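Local structure of GrgF (Penicillium sp. sh18, 6LZH) at residues L270-F274 against G275-S279; Q225-P229 against T230-M234; S181-N184 against G185-L188. The protein acts as a polyketide transferase with an alpha/beta hydrolase fold in the biosynthesis of the fungal furanone gregatin A, probably joining two polyketide chains by Claisen condensation. All blocks are in the same frame, centred on the assembly; numbering follows the deposited sequence.

Contact 1: residues L270-F274 against G275-S279; sequences LDWVF and GDVES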
loop_
_atom_site.group_PDB
_atom_site.type_symbol
_atom_site.label_atom_id
_atom_site.label_comp_id
_atom_site.label_asym_id
_atom_site.label_seq_id
_atom_site.Cartn_x
_atom_site.Cartn_y
_atom_site.Cartn_z
ATOM N N LEU A 270 -25.399 -1.968 11.484
ATOM C CA LEU A 270 -26.133 -0.767 11.122
ATOM C C LEU A 270 -27.277 -0.448 12.060
ATOM O O LEU A 270 -27.565 0.732 12.283
ATOM C CB LEU A 270 -26.719 -0.930 9.714
ATOM C CG LEU A 270 -26.720 0.267 8.780
ATOM C CD1 LEU A 270 -25.281 0.596 8.459
ATOM C CD2 LEU A 270 -27.509 -0.081 7.513
ATOM N N ASP A 271 -27.954 -1.465 12.601
ATOM C CA ASP A 271 -29.206 -1.233 13.311
ATOM C C ASP A 271 -29.023 -0.457 14.605
ATOM O O ASP A 271 -30.025 -0.070 15.227
ATOM C CB ASP A 271 -29.933 -2.562 13.570
ATOM C CG ASP A 271 -29.077 -3.585 14.293
ATOM O OD1 ASP A 271 -28.392 -3.220 15.278
ATOM O OD2 ASP A 271 -29.123 -4.772 13.893
ATOM N N TRP A 272 -27.785 -0.180 15.017
ATOM C CA TRP A 272 -27.618 0.736 16.137
ATOM C C TRP A 272 -28.169 2.126 15.823
ATOM O O TRP A 272 -28.416 2.901 16.753
ATOM C CB TRP A 272 -26.137 0.817 16.547
ATOM C CG TRP A 272 -25.247 1.263 15.452
ATOM C CD1 TRP A 272 -24.551 0.470 14.585
ATOM C CD2 TRP A 272 -24.954 2.618 15.083
ATOM N NE1 TRP A 272 -23.852 1.249 13.694
ATOM C CE2 TRP A 272 -24.081 2.570 13.983
ATOM C CE3 TRP A 272 -25.351 3.864 15.576
ATOM C CZ2 TRP A 272 -23.593 3.730 13.361
ATOM C CZ3 TRP A 272 -24.863 5.014 14.955
ATOM C CH2 TRP A 272 -23.994 4.935 13.871
ATOM N N VAL A 273 -28.357 2.472 14.544
ATOM C CA VAL A 273 -28.938 3.770 14.206
ATOM C C VAL A 273 -30.377 3.904 14.684
ATOM O O VAL A 273 -30.913 5.016 14.695
ATOM C CB VAL A 273 -28.879 4.061 12.680
ATOM C CG1 VAL A 273 -27.431 4.189 12.192
ATOM C CG2 VAL A 273 -29.654 3.015 11.880
ATOM N N PHE A 274 -31.012 2.803 15.093
ATOM C CA PHE A 274 -32.364 2.838 15.634
ATOM C C PHE A 274 -32.385 2.724 17.150
ATOM O O PHE A 274 -33.465 2.723 17.747
ATOM C CB PHE A 274 -33.229 1.731 14.988
ATOM C CG PHE A 274 -33.793 2.125 13.655
ATOM C CD1 PHE A 274 -33.366 3.294 13.041
ATOM C CD2 PHE A 274 -34.754 1.365 13.022
ATOM C CE1 PHE A 274 -33.889 3.694 11.824
ATOM C CE2 PHE A 274 -35.285 1.759 11.792
ATOM C CZ PHE A 274 -34.850 2.920 11.190
ATOM N N GLY A 275 -31.220 2.661 17.786
ATOM C CA GLY A 275 -31.116 2.601 19.229
ATOM C C GLY A 275 -30.895 3.967 19.845
ATOM O O GLY A 275 -31.240 5.001 19.274
ATOM N N ASP A 276 -30.302 3.964 21.037
ATOM C CA ASP A 276 -30.094 5.184 21.823
ATOM C C ASP A 276 -28.858 5.916 21.288
ATOM O O ASP A 276 -27.774 5.917 21.878
ATOM C CB ASP A 276 -29.967 4.827 23.300
ATOM C CG ASP A 276 -29.931 6.044 24.203
ATOM O OD1 ASP A 276 -29.931 7.184 23.695
ATOM O OD2 ASP A 276 -29.869 5.857 25.435
ATOM N N VAL A 277 -29.041 6.552 20.130
ATOM C CA VAL A 277 -27.899 7.178 19.475
ATOM C C VAL A 277 -27.419 8.389 20.272
ATOM O O VAL A 277 -26.227 8.713 20.259
ATOM C CB VAL A 277 -28.249 7.538 18.018
ATOM C CG1 VAL A 277 -27.152 8.384 17.405
ATOM C CG2 VAL A 277 -28.437 6.246 17.177
ATOM N N GLU A 278 -28.321 9.067 20.987
ATOM C CA GLU A 278 -27.897 10.164 21.855
ATOM C C GLU A 278 -26.859 9.682 22.862
ATOM O O GLU A 278 -25.841 10.343 23.105
ATOM C CB GLU A 278 -29.111 10.765 22.586
ATOM C CG GLU A 278 -28.752 11.819 23.627
ATOM C CD GLU A 278 -28.475 13.184 23.001
ATOM O OE1 GLU A 278 -28.821 13.386 21.817
ATOM O OE2 GLU A 278 -27.932 14.065 23.698
ATOM N N SER A 279 -27.102 8.522 23.465
ATOM C CA SER A 279 -26.152 8.020 24.443
ATOM C C SER A 279 -24.872 7.529 23.777
ATOM O O SER A 279 -23.782 7.685 24.349
ATOM C CB SER A 279 -26.806 6.917 25.276
ATOM O OG SER A 279 -25.840 6.291 26.090
#
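Trp272 and Val277 meet where the loop that carries the probable catalytic histidine, His269, turns into the C-terminal helix 277-292. Residues 271-274 make a short 3-10 turn, and its last bond joins the two segments: Gly275 N donates to Trp272 O over 3.0 Å. The N-H points almost straight at the oxygen (160°), but it arrives from above the carbonyl plane, 67° out of it. Val277 then turns its side chain back toward the 3-10 turn. The Val277 CG2 methyl does the touching, 3.4 Å from Trp272 O and 3.7 Å from Val273 O, so it lies against the carbonyl end of the 3-10 turn. The same methyl comes obliquely to the benzene part of the indole, with Val277 CG2 at 4.2 Å from Trp272 CE3. The valine rotamer explains this: chi1 of 171° sends CG1 opposite the backbone N, and CG2 is left beside that N on the side of the turn. One face of the indole also carries neighbours from its own segment, the Val273 CG1 methyl 3.7 Å above the plane near the rim, with Leu270 O on that same face. Trp272 NE1 makes a weak hydrogen bond to His269 O, which ties the buried ring to the histidine's backbone; the side chains of Trp272 and His269 are about 6 Å apart. Asp276, at the centre of an inverse gamma turn, is the N-cap of the helix: its OD1 accepts from Ser279 N at 3.1 Å, the donor standing well above the carboxylate plane. In the first turn of the helix, Glu278 OE1 accepts from Trp55 NE1. The whole is an N-capped helix start directly behind the histidine loop, as the last helix of an alpha/beta hydrolase fold follows its triad histidine.

Contact 2: residues Q225-P229 against T230-M234; sequences QYISP and TPAMM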
loop_
_atom_site.group_PDB
_atom_site.type_symbol
_atom_site.label_atom_id
_atom_site.label_comp_id
_atom_site.label_asym_id
_atom_site.label_seq_id
_atom_site.Cartn_x
_atom_site.Cartn_y
_atom_site.Cartn_z
ATOM N N GLN A 225 -0.688 -0.625 15.897
ATOM C CA GLN A 225 0.162 -0.491 17.076
ATOM C C GLN A 225 0.883 0.849 17.116
ATOM O O GLN A 225 1.337 1.260 18.191
ATOM C CB GLN A 225 1.176 -1.640 17.147
ATOM C CG GLN A 225 2.262 -1.577 16.105
ATOM C CD GLN A 225 1.930 -2.405 14.871
ATOM O OE1 GLN A 225 0.752 -2.545 14.494
ATOM N NE2 GLN A 225 2.964 -2.982 14.246
ATOM N N TYR A 226 0.967 1.553 15.986
ATOM C CA TYR A 226 1.627 2.855 15.928
ATOM C C TYR A 226 0.709 4.021 16.261
ATOM O O TYR A 226 1.167 5.170 16.287
ATOM C CB TYR A 226 2.228 3.087 14.543
ATOM C CG TYR A 226 3.197 2.007 14.088
ATOM C CD1 TYR A 226 4.251 1.601 14.894
ATOM C CD2 TYR A 226 3.056 1.411 12.853
ATOM C CE1 TYR A 226 5.145 0.637 14.479
ATOM C CE2 TYR A 226 3.942 0.435 12.424
ATOM C CZ TYR A 226 4.985 0.053 13.242
ATOM O OH TYR A 226 5.868 -0.923 12.811
ATOM N N ILE A 227 -0.579 3.784 16.481
ATOM C CA ILE A 227 -1.444 4.904 16.825
ATOM C C ILE A 227 -0.983 5.541 18.130
ATOM O O ILE A 227 -0.827 6.762 18.223
ATOM C CB ILE A 227 -2.909 4.444 16.887
ATOM C CG1 ILE A 227 -3.373 3.962 15.504
ATOM C CG2 ILE A 227 -3.796 5.573 17.440
ATOM C CD1 ILE A 227 -4.679 3.180 15.536
ATOM N N SER A 228 -0.727 4.726 19.146
ATOM C CA SER A 228 -0.346 5.295 20.431
ATOM C C SER A 228 0.935 6.116 20.263
ATOM O O SER A 228 1.864 5.686 19.570
ATOM C CB SER A 228 -0.143 4.206 21.483
ATOM O OG SER A 228 0.526 4.712 22.629
ATOM N N PRO A 229 1.047 7.278 20.921
ATOM C CA PRO A 229 0.174 7.689 22.025
ATOM C C PRO A 229 -1.064 8.528 21.673
ATOM O O PRO A 229 -1.641 9.132 22.595
ATOM C CB PRO A 229 1.122 8.491 22.913
ATOM C CG PRO A 229 2.042 9.158 21.914
ATOM C CD PRO A 229 2.212 8.171 20.773
ATOM N N THR A 230 -1.470 8.559 20.403
ATOM C CA THR A 230 -2.699 9.254 20.022
ATOM C C THR A 230 -3.917 8.509 20.559
ATOM O O THR A 230 -4.147 7.362 20.166
ATOM C CB THR A 230 -2.815 9.369 18.502
ATOM O OG1 THR A 230 -1.712 10.122 17.975
ATOM C CG2 THR A 230 -4.146 10.046 18.129
ATOM N N PRO A 231 -4.731 9.119 21.425
ATOM C CA PRO A 231 -5.875 8.401 22.000
ATOM C C PRO A 231 -6.838 7.918 20.923
ATOM O O PRO A 231 -7.187 8.657 20.003
ATOM C CB PRO A 231 -6.533 9.452 22.905
ATOM C CG PRO A 231 -5.486 10.466 23.152
ATOM C CD PRO A 231 -4.629 10.499 21.930
ATOM N N ALA A 232 -7.280 6.667 21.055
ATOM C CA ALA A 232 -8.119 6.029 20.051
ATOM C C ALA A 232 -9.283 5.310 20.714
ATOM O O ALA A 232 -9.122 4.670 21.759
ATOM C CB ALA A 232 -7.321 5.024 19.203
ATOM N N MET A 233 -10.461 5.424 20.110
ATOM C CA MET A 233 -11.651 4.773 20.624
ATOM C C MET A 233 -12.251 3.884 19.552
ATOM O O MET A 233 -12.447 4.324 18.414
ATOM C CB MET A 233 -12.685 5.801 21.075
ATOM C CG MET A 233 -13.963 5.163 21.493
ATOM S SD MET A 233 -15.096 6.441 22.126
ATOM C CE MET A 233 -16.475 5.410 22.620
ATOM N N MET A 234 -12.574 2.648 19.913
ATOM C CA MET A 234 -13.331 1.798 19.015
ATOM C C MET A 234 -14.744 1.625 19.540
ATOM O O MET A 234 -14.951 1.429 20.749
ATOM C CB MET A 234 -12.691 0.420 18.849
ATOM C CG MET A 234 -13.324 -0.338 17.680
ATOM S SD MET A 234 -12.494 -1.905 17.408
ATOM C CE MET A 234 -10.894 -1.380 16.782
#
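With chi1 at -63°, Ile227 sets CG1 beside its backbone N and leaves CG2 opposite that N, directed across the turn at Thr230 and Ala232. That methyl, Ile227 CG2, rests 3.3 Å from Thr230 O and 4.0 Å from Ala232 CB, which points back at it from the first residue of the strand. In Thr230, chi1 of -61° sets OG1 beside the backbone N, where it meets Lys129 NZ in a weak bond. The turn itself brings Thr230 CB to 3.3 Å from Ile227 O. The backbone closes the turn between these side chains: Thr230 N donates to Ile227 O at 2.9 Å, with an N-H...O angle of 149°, moderately tilted from the carbonyl plane. The peptide between Ser228 and Pro229 is cis, and with the backbone angles of these two residues it makes a type VIa beta turn, reversing the chain within four residues. Beyond the bend, Pro231 CD lies 3.4 Å from Pro229 O as the chain, extended from Thr230 on, runs into the strand. Ile227 O is gripped twice, by Thr230 N and by the ammonium of Lys129, which also reaches Tyr226 O through a weak bond; this cluster of oxygens probably favours the charged lysine. Ser228 OG is hydrogen-bonded to Glu257 O. The turn thus feeds strand 232-237, which runs between strands 133-137 and 259-264 and pairs with both through Ala232 and Met233, while Ile227 packs on Leu122, Ala125 and Ala126 of helix 116-127 and Met233 lies against helix 277-292.

Contact 3: residues S181-N184 against G185-L188; sequences SIPN and GLQL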
loop_
_atom_site.group_PDB
_atom_site.type_symbol
_atom_site.label_atom_id
_atom_site.label_comp_id
_atom_site.label_asym_id
_atom_site.label_seq_id
_atom_site.Cartn_x
_atom_site.Cartn_y
_atom_site.Cartn_z
ATOM N N SER A 181 -24.731 -15.191 -6.912
ATOM C CA SER A 181 -23.464 -15.325 -6.215
ATOM C C SER A 181 -22.988 -13.974 -5.689
ATOM O O SER A 181 -23.449 -12.910 -6.112
ATOM C CB SER A 181 -22.397 -15.914 -7.138
ATOM O OG SER A 181 -21.384 -16.555 -6.391
ATOM N N ILE A 182 -22.043 -14.032 -4.758
ATOM C CA ILE A 182 -21.366 -12.859 -4.221
ATOM C C ILE A 182 -19.881 -13.004 -4.539
ATOM O O ILE A 182 -19.274 -14.018 -4.178
ATOM C CB ILE A 182 -21.577 -12.707 -2.704
ATOM C CG1 ILE A 182 -23.068 -12.730 -2.351
ATOM C CG2 ILE A 182 -20.903 -11.425 -2.191
ATOM C CD1 ILE A 182 -23.355 -12.328 -0.916
ATOM N N PRO A 183 -19.253 -12.039 -5.216
ATOM C CA PRO A 183 -17.796 -12.096 -5.398
ATOM C C PRO A 183 -17.069 -12.157 -4.059
ATOM O O PRO A 183 -17.574 -11.702 -3.030
ATOM C CB PRO A 183 -17.475 -10.803 -6.158
ATOM C CG PRO A 183 -18.751 -10.488 -6.906
ATOM C CD PRO A 183 -19.873 -10.954 -5.998
ATOM N N ASN A 184 -15.851 -12.712 -4.102
ATOM C CA ASN A 184 -15.175 -13.223 -2.910
ATOM C C ASN A 184 -15.172 -12.230 -1.746
ATOM O O ASN A 184 -15.624 -12.552 -0.641
ATOM C CB ASN A 184 -13.741 -13.634 -3.258
ATOM C CG ASN A 184 -13.007 -14.248 -2.069
ATOM O OD1 ASN A 184 -13.626 -14.847 -1.182
ATOM N ND2 ASN A 184 -11.687 -14.099 -2.044
ATOM N N GLY A 185 -14.653 -11.028 -1.960
ATOM C CA GLY A 185 -14.532 -10.108 -0.839
ATOM C C GLY A 185 -15.660 -9.096 -0.731
ATOM O O GLY A 185 -15.433 -7.943 -0.348
ATOM N N LEU A 186 -16.887 -9.512 -1.051
ATOM C CA LEU A 186 -17.972 -8.553 -1.210
ATOM C C LEU A 186 -19.205 -8.861 -0.365
ATOM O O LEU A 186 -20.258 -8.253 -0.597
ATOM C CB LEU A 186 -18.375 -8.460 -2.688
ATOM C CG LEU A 186 -17.409 -7.696 -3.604
ATOM C CD1 LEU A 186 -18.100 -7.283 -4.896
ATOM C CD2 LEU A 186 -16.830 -6.480 -2.884
ATOM N N GLN A 187 -19.116 -9.762 0.618
ATOM C CA GLN A 187 -20.331 -10.137 1.344
ATOM C C GLN A 187 -20.857 -8.990 2.202
ATOM O O GLN A 187 -22.076 -8.793 2.291
ATOM C CB GLN A 187 -20.105 -11.381 2.204
ATOM C CG GLN A 187 -21.416 -12.116 2.487
ATOM C CD GLN A 187 -21.234 -13.433 3.205
ATOM O OE1 GLN A 187 -22.028 -14.361 3.043
ATOM N NE2 GLN A 187 -20.186 -13.520 4.015
ATOM N N LEU A 188 -19.968 -8.233 2.852
ATOM C CA LEU A 188 -20.432 -7.065 3.597
ATOM C C LEU A 188 -21.230 -6.137 2.694
ATOM O O LEU A 188 -22.298 -5.636 3.074
ATOM C CB LEU A 188 -19.257 -6.304 4.207
ATOM C CG LEU A 188 -19.707 -4.972 4.833
ATOM C CD1 LEU A 188 -18.891 -4.734 6.029
ATOM C CD2 LEU A 188 -19.592 -3.760 3.907
#
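The flat peptide joining Leu186 to Gln187 has the CG2 methyl of Ile182 over one face, almost directly above the carbonyl carbon: Ile182 CG2 is 3.6 Å from Leu186 C and 3.7 Å from Gln187 N. The Asn184 carboxamide turns away from this packing and is fixed from outside, ND2 donating to Asn146 O, with Arg149 against the side chain. The pyrrolidine of Pro183 is met along its CB-CG side by a single branch of Leu186, CD1, which lies 3.8 Å from Pro183 CB, the two side chains crossing at a slant. Leu186 reaches it because chi1 of -74° puts CG beside the backbone N, on the side where the proline lies. Leu186 CB sits between Ile182 and Pro183, 3.4 Å from Pro183 O and 3.9 Å from Ile182 CG2. Further out, the extended Gln187 chain crosses the isoleucine at about a right angle, touching at Gln187 CG and Ile182 CD1, 3.9 Å apart.

The backbone here makes a type I beta turn, Pro183 to Leu186, with Asn184 and Gly185 at its corners. Its bond, Leu186 N to Pro183 O at 3.0 Å, is weak, bent to 132° at the hydrogen; the turn is also lined by the apolar contacts of Ile182 and Pro183 with Leu186. Leu186 is the N-cap residue of helix 187-198. The helix belongs to the insertion between strands 133-137 and 232-237, the usual place of the lid in alpha/beta hydrolases.

Along the chain the order is contact 3, contact 2, contact 1, and none touches another. The centres of contacts 1 and 2 lie about 25 Å apart. Those of contacts 1 and 3 are about 27 Å apart, and those of contacts 2 and 3 about 31 Å. Contact 3 starts helix 187-198 in the insertion after strand 133-137; contact 2 brings the chain back into the central sheet at strand 232-237; contact 1 follows strand 259-264, outermost in this chain's sheet, and opens helix 277-292. That helix links the last two, since Met233 packs on it. Each is thus an entry turn into a regular element, one in the probable lid and two in the core, with contact 1 nearest the probable Cys115-His269-Asp240 triad.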